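PDB 2QZG: UPF0147 protein MMP1188 from Methanococcus maripaludis S2, which is of unknown function but belongs to the archaeal UPF0147 family and forms a small all-helical protein that pairs with a second copy of itself. Local coordinates for residues C[18-23]-C[45-50]; C[24-29]-C[80-85]. All coordinates share one frame; numbering follows the deposited sequence.

Contact 1 of 2, residues C[18-23]-C[45-50]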
loop_
_atom_site.group_PDB
_atom_site.type_symbol
_atom_site.label_atom_id
_atom_site.label_comp_id
_atom_site.label_asym_id
_atom_site.label_seq_id
_atom_site.Cartn_x
_atom_site.Cartn_y
_atom_site.Cartn_z
ATOM N N ASN C 18 4.036 -6.844 8.024
ATOM C CA ASN C 18 4.378 -5.630 7.310
ATOM C C ASN C 18 3.415 -4.480 7.587
ATOM O O ASN C 18 3.846 -3.344 7.745
ATOM C CB ASN C 18 4.544 -5.926 5.822
ATOM C CG ASN C 18 5.965 -6.362 5.480
ATOM O OD1 ASN C 18 6.901 -5.549 5.530
ATOM N ND2 ASN C 18 6.139 -7.638 5.133
ATOM N N ILE C 19 2.118 -4.790 7.665
ATOM C CA ILE C 19 1.098 -3.821 8.073
ATOM C C ILE C 19 1.314 -3.315 9.515
ATOM O O ILE C 19 1.270 -2.108 9.752
ATOM C CB ILE C 19 -0.370 -4.374 7.882
ATOM C CG1 ILE C 19 -0.730 -4.491 6.397
ATOM C CG2 ILE C 19 -1.376 -3.464 8.624
ATOM C CD1 ILE C 19 -1.927 -5.412 6.075
ATOM N N SER C 20 1.567 -4.219 10.466
ATOM C CA SER C 20 1.824 -3.850 11.863
ATOM C C SER C 20 3.038 -2.918 12.000
ATOM O O SER C 20 3.018 -1.944 12.764
ATOM C CB SER C 20 2.067 -5.104 12.731
ATOM O OG SER C 20 1.042 -6.072 12.502
ATOM N N SER C 21 4.100 -3.260 11.276
ATOM C CA SER C 21 5.297 -2.450 11.199
ATOM C C SER C 21 5.002 -1.038 10.659
ATOM O O SER C 21 5.491 -0.040 11.197
ATOM C CB SER C 21 6.318 -3.164 10.320
ATOM O OG SER C 21 7.071 -2.235 9.568
HETATM N N MSE C 22 4.200 -0.950 9.601
HETATM C CA MSE C 22 3.841 0.355 9.049
HETATM C C MSE C 22 3.027 1.172 10.044
HETATM O O MSE C 22 3.254 2.370 10.200
HETATM C CB MSE C 22 3.099 0.210 7.727
HETATM C CG MSE C 22 3.993 0.032 6.549
HETATM SE SE MSE C 22 2.867 -0.364 4.990
HETATM C CE MSE C 22 2.510 -2.195 5.408
ATOM N N LEU C 23 2.095 0.510 10.727
ATOM C CA LEU C 23 1.331 1.139 11.803
ATOM C C LEU C 23 2.225 1.622 12.944
ATOM O O LEU C 23 2.034 2.716 13.474
ATOM C CB LEU C 23 0.243 0.188 12.314
ATOM C CG LEU C 23 -1.005 0.066 11.427
ATOM C CD1 LEU C 23 -1.857 -1.131 11.852
ATOM C CD2 LEU C 23 -1.812 1.345 11.472
ATOM N N ASN C 45 -3.462 -3.163 17.347
ATOM C CA ASN C 45 -3.933 -4.157 18.303
ATOM C C ASN C 45 -5.194 -4.888 17.844
ATOM O O ASN C 45 -5.393 -6.032 18.202
ATOM C CB ASN C 45 -4.151 -3.527 19.686
ATOM C CG ASN C 45 -2.859 -3.056 20.315
ATOM O OD1 ASN C 45 -1.846 -3.740 20.260
ATOM N ND2 ASN C 45 -2.893 -1.883 20.922
ATOM N N ALA C 46 -6.042 -4.209 17.077
ATOM C CA ALA C 46 -7.216 -4.840 16.446
ATOM C C ALA C 46 -6.836 -6.052 15.585
ATOM O O ALA C 46 -7.567 -7.040 15.545
ATOM C CB ALA C 46 -7.997 -3.814 15.613
ATOM N N LEU C 47 -5.685 -5.971 14.917
ATOM C CA LEU C 47 -5.177 -7.059 14.056
ATOM C C LEU C 47 -4.789 -8.318 14.797
ATOM O O LEU C 47 -4.706 -9.385 14.193
ATOM C CB LEU C 47 -3.964 -6.607 13.247
ATOM C CG LEU C 47 -4.196 -5.602 12.141
ATOM C CD1 LEU C 47 -2.868 -5.217 11.512
ATOM C CD2 LEU C 47 -5.147 -6.190 11.095
ATOM N N HIS C 48 -4.522 -8.182 16.089
ATOM C CA HIS C 48 -4.116 -9.291 16.923
ATOM C C HIS C 48 -5.221 -9.688 17.900
ATOM O O HIS C 48 -4.974 -10.370 18.888
ATOM C CB HIS C 48 -2.815 -8.924 17.654
ATOM C CG HIS C 48 -1.679 -8.634 16.722
ATOM N ND1 HIS C 48 -1.514 -7.412 16.106
ATOM C CD2 HIS C 48 -0.675 -9.424 16.267
ATOM C CE1 HIS C 48 -0.446 -7.455 15.327
ATOM N NE2 HIS C 48 0.077 -8.667 15.404
ATOM N N ASN C 49 -6.446 -9.255 17.624
ATOM C CA ASN C 49 -7.575 -9.687 18.425
ATOM C C ASN C 49 -7.972 -11.076 17.957
ATOM O O ASN C 49 -8.795 -11.212 17.053
ATOM C CB ASN C 49 -8.746 -8.695 18.337
ATOM C CG ASN C 49 -9.895 -9.057 19.278
ATOM O OD1 ASN C 49 -9.792 -9.995 20.059
ATOM N ND2 ASN C 49 -10.993 -8.311 19.198
ATOM N N GLU C 50 -7.369 -12.099 18.571
ATOM C CA GLU C 50 -7.516 -13.506 18.135
ATOM C C GLU C 50 -8.897 -14.092 18.454
ATOM O O GLU C 50 -9.203 -15.265 18.173
ATOM C CB GLU C 50 -6.395 -14.366 18.716
ATOM C CG GLU C 50 -5.017 -14.129 18.074
ATOM C CD GLU C 50 -4.025 -15.242 18.406
ATOM O OE1 GLU C 50 -4.127 -15.819 19.511
ATOM O OE2 GLU C 50 -3.144 -15.545 17.562
#
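Leu47 takes the largest share of the contact between residues 18-23 of helix 12-27 and the stretch 45-50, where helix 34-46 gives way to a turn. Of its two methyls, CD1 does the touching. It lies 3.7 Å from CG2 of Ile19, the branch set anti to the backbone N, and the two side chains cross at about a right angle. One turn further along the same helix, CD1 of Leu23 comes to 4.2 Å from that same CD1 of Leu47, so the leucine tip rests against the groups that Ile19 and Leu23 present on one helix face. Polar atoms border this apolar patch. The hydroxyl OG of Ser20 approaches the imidazole of His48 at its edge, near the ring plane, with CE1 as the nearest ring atom at 3.5 Å.

Both polar groups take their hydrogen bonds elsewhere. Ser20 OG sits beside its own backbone N (chi1 -49°) and bonds back to Leu16 O, while His48 ND1 bonds to Lys44 O, which helps to hold the ring's rotation. A type I beta turn from Ala46 to Asn49 carries His48, closed by a bond of 3.2 Å from Asn49 N to Ala46 O. Further out, Leu47 also packs on Ala61 of helix 54-68 and Leu89 of helix 76-90, and Ile19 meets Trp83 of the second subunit.

The methyls thus join the turn after helix 34-46 to helix 12-27. Already served by main-chain carbonyls, the serine's in its own helix and the histidine's in the preceding one, hydroxyl and ring can meet without bonding to each other.

Contact 2 of 2, residues C[24-29]-C[80-85]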
loop_
_atom_site.group_PDB
_atom_site.type_symbol
_atom_site.label_atom_id
_atom_site.label_comp_id
_atom_site.label_asym_id
_atom_site.label_seq_id
_atom_site.Cartn_x
_atom_site.Cartn_y
_atom_site.Cartn_z
ATOM N N GLU C 24 3.207 0.814 13.320
ATOM C CA GLU C 24 4.138 1.187 14.397
ATOM C C GLU C 24 4.949 2.433 14.063
ATOM O O GLU C 24 5.318 3.197 14.962
ATOM C CB GLU C 24 5.044 0.011 14.766
ATOM C CG GLU C 24 5.828 0.160 16.091
ATOM C CD GLU C 24 4.960 0.541 17.298
ATOM O OE1 GLU C 24 3.837 -0.008 17.448
ATOM O OE2 GLU C 24 5.400 1.397 18.100
ATOM N N GLU C 25 5.204 2.638 12.774
ATOM C CA GLU C 25 5.919 3.810 12.278
ATOM C C GLU C 25 5.181 5.105 12.651
ATOM O O GLU C 25 5.783 6.038 13.187
ATOM C CB GLU C 25 6.133 3.699 10.761
ATOM C CG GLU C 25 7.175 4.663 10.173
ATOM C CD GLU C 25 7.509 4.351 8.709
ATOM O OE1 GLU C 25 6.834 3.491 8.104
ATOM O OE2 GLU C 25 8.453 4.965 8.163
ATOM N N ILE C 26 3.878 5.145 12.386
ATOM C CA ILE C 26 3.016 6.272 12.780
ATOM C C ILE C 26 2.925 6.424 14.305
ATOM O O ILE C 26 2.910 7.548 14.826
ATOM C CB ILE C 26 1.591 6.069 12.262
ATOM C CG1 ILE C 26 1.577 5.949 10.713
ATOM C CG2 ILE C 26 0.668 7.167 12.791
ATOM C CD1 ILE C 26 0.207 5.569 10.142
ATOM N N VAL C 27 2.826 5.296 15.003
ATOM C CA VAL C 27 2.745 5.276 16.471
ATOM C C VAL C 27 3.953 5.981 17.082
ATOM O O VAL C 27 3.804 6.779 18.006
ATOM C CB VAL C 27 2.552 3.833 17.037
ATOM C CG1 VAL C 27 2.700 3.779 18.585
ATOM C CG2 VAL C 27 1.182 3.284 16.646
ATOM N N GLU C 28 5.141 5.695 16.560
ATOM C CA GLU C 28 6.372 6.269 17.112
ATOM C C GLU C 28 6.706 7.645 16.525
ATOM O O GLU C 28 7.718 8.237 16.882
ATOM C CB GLU C 28 7.538 5.285 16.927
ATOM C CG GLU C 28 7.283 3.937 17.613
ATOM C CD GLU C 28 8.413 2.917 17.485
ATOM O OE1 GLU C 28 9.579 3.320 17.257
ATOM O OE2 GLU C 28 8.126 1.698 17.639
ATOM N N ASP C 29 5.848 8.151 15.636
ATOM C CA ASP C 29 6.107 9.387 14.899
ATOM C C ASP C 29 5.644 10.603 15.703
ATOM O O ASP C 29 4.453 10.840 15.861
ATOM C CB ASP C 29 5.424 9.321 13.519
ATOM C CG ASP C 29 5.721 10.520 12.642
ATOM O OD1 ASP C 29 6.214 11.575 13.126
ATOM O OD2 ASP C 29 5.432 10.411 11.438
ATOM N N THR C 80 -0.856 9.704 3.660
ATOM C CA THR C 80 -0.311 8.788 2.644
ATOM C C THR C 80 0.036 7.426 3.222
ATOM O O THR C 80 -0.254 6.389 2.604
ATOM C CB THR C 80 0.921 9.406 1.895
ATOM O OG1 THR C 80 0.466 10.452 1.035
ATOM C CG2 THR C 80 1.642 8.359 1.006
ATOM N N GLN C 81 0.647 7.431 4.401
ATOM C CA GLN C 81 0.985 6.191 5.086
ATOM C C GLN C 81 -0.281 5.414 5.386
ATOM O O GLN C 81 -0.323 4.216 5.162
ATOM C CB GLN C 81 1.798 6.449 6.376
ATOM C CG GLN C 81 3.238 6.893 6.091
ATOM C CD GLN C 81 3.952 7.462 7.316
ATOM O OE1 GLN C 81 3.375 7.599 8.381
ATOM N NE2 GLN C 81 5.218 7.834 7.139
ATOM N N ILE C 82 -1.318 6.099 5.870
ATOM C CA ILE C 82 -2.575 5.432 6.206
ATOM C C ILE C 82 -3.304 4.877 4.968
ATOM O O ILE C 82 -3.842 3.783 5.032
ATOM C CB ILE C 82 -3.476 6.323 7.047
ATOM C CG1 ILE C 82 -2.875 6.454 8.459
ATOM C CG2 ILE C 82 -4.932 5.795 7.084
ATOM C CD1 ILE C 82 -3.347 7.631 9.194
ATOM N N TRP C 83 -3.294 5.624 3.863
ATOM C CA TRP C 83 -3.836 5.150 2.585
ATOM C C TRP C 83 -3.170 3.822 2.164
ATOM O O TRP C 83 -3.856 2.857 1.840
ATOM C CB TRP C 83 -3.736 6.224 1.495
ATOM C CG TRP C 83 -4.045 5.700 0.094
ATOM C CD1 TRP C 83 -5.180 5.054 -0.308
ATOM C CD2 TRP C 83 -3.202 5.782 -1.058
ATOM N NE1 TRP C 83 -5.097 4.733 -1.650
ATOM C CE2 TRP C 83 -3.895 5.177 -2.131
ATOM C CE3 TRP C 83 -1.934 6.327 -1.295
ATOM C CZ2 TRP C 83 -3.354 5.086 -3.416
ATOM C CZ3 TRP C 83 -1.406 6.249 -2.586
ATOM C CH2 TRP C 83 -2.118 5.642 -3.623
ATOM N N GLY C 84 -1.842 3.748 2.284
ATOM C CA GLY C 84 -1.123 2.513 2.022
ATOM C C GLY C 84 -1.462 1.340 2.935
ATOM O O GLY C 84 -1.608 0.227 2.442
ATOM N N ILE C 85 -1.558 1.582 4.250
ATOM C CA ILE C 85 -1.965 0.579 5.227
ATOM C C ILE C 85 -3.416 0.121 4.982
ATOM O O ILE C 85 -3.697 -1.074 5.015
ATOM C CB ILE C 85 -1.836 1.118 6.692
ATOM C CG1 ILE C 85 -0.378 1.449 7.038
ATOM C CG2 ILE C 85 -2.456 0.132 7.688
ATOM C CD1 ILE C 85 -0.218 2.433 8.228
HETATM O O HOH W 1 2.786 9.523 10.490
#
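Ile26, near the end of helix 12-27, points from its CB toward helix 76-90 and supplies the largest share of the buried surface. Its CG1 branch lies beside the backbone N (chi1 -59°) and runs out extended (chi2 173°). CG1 meets the amide oxygen OE1 of Gln81 at 3.4 Å, as the two side chains slide past each other in opposite directions. At the tip, CD1 rests against two isoleucines. CG1 of Ile82 lies 3.6 Å from CD1 of Ile26, the side chains crossing at about a right angle, and CD1 of Ile85 meets the same methyl tip to tip at 3.7 Å. Gln81 OE1 is also held by a water, which donates one hydrogen bond of 2.9 Å to it and another to OD2 of Asp29. That carboxylate is gripped by His77 NE2 through OD2 and by Thr31 OG1 through OD1, so the water ties the glutamine to an acceptor held by two further bonds just past the end of helix 12-27. Ala40 of helix 34-46 touches Ile26, and Leu65 of helix 54-68 touches both Ile82 and Ile85. Isoleucines meeting between two helices build part of this four-helix protein's apolar core, the water bridge beside it.

How the contacts relate
From the N terminus, helix 12-27 comes first and serves both contacts: its middle, 18-23, in contact 1 and its last turn with the residues beyond, 24-29, in contact 2. Contact 1 closes the shorter loop, bringing back the end of helix 34-46. Contact 2 closes a longer one, which passes through helices 34-46 and 54-68 before helix 76-90 returns. Since 24-29 lies between 18-23 and 45-50 while its partner 80-85 lies beyond 45-50, the segments alternate and the two loops cross. The contacts join directly through Ile85, which packs on Ile19, Met22 and Leu23. Together they tie the first helix to the second and the fourth, and both reach the second subunit.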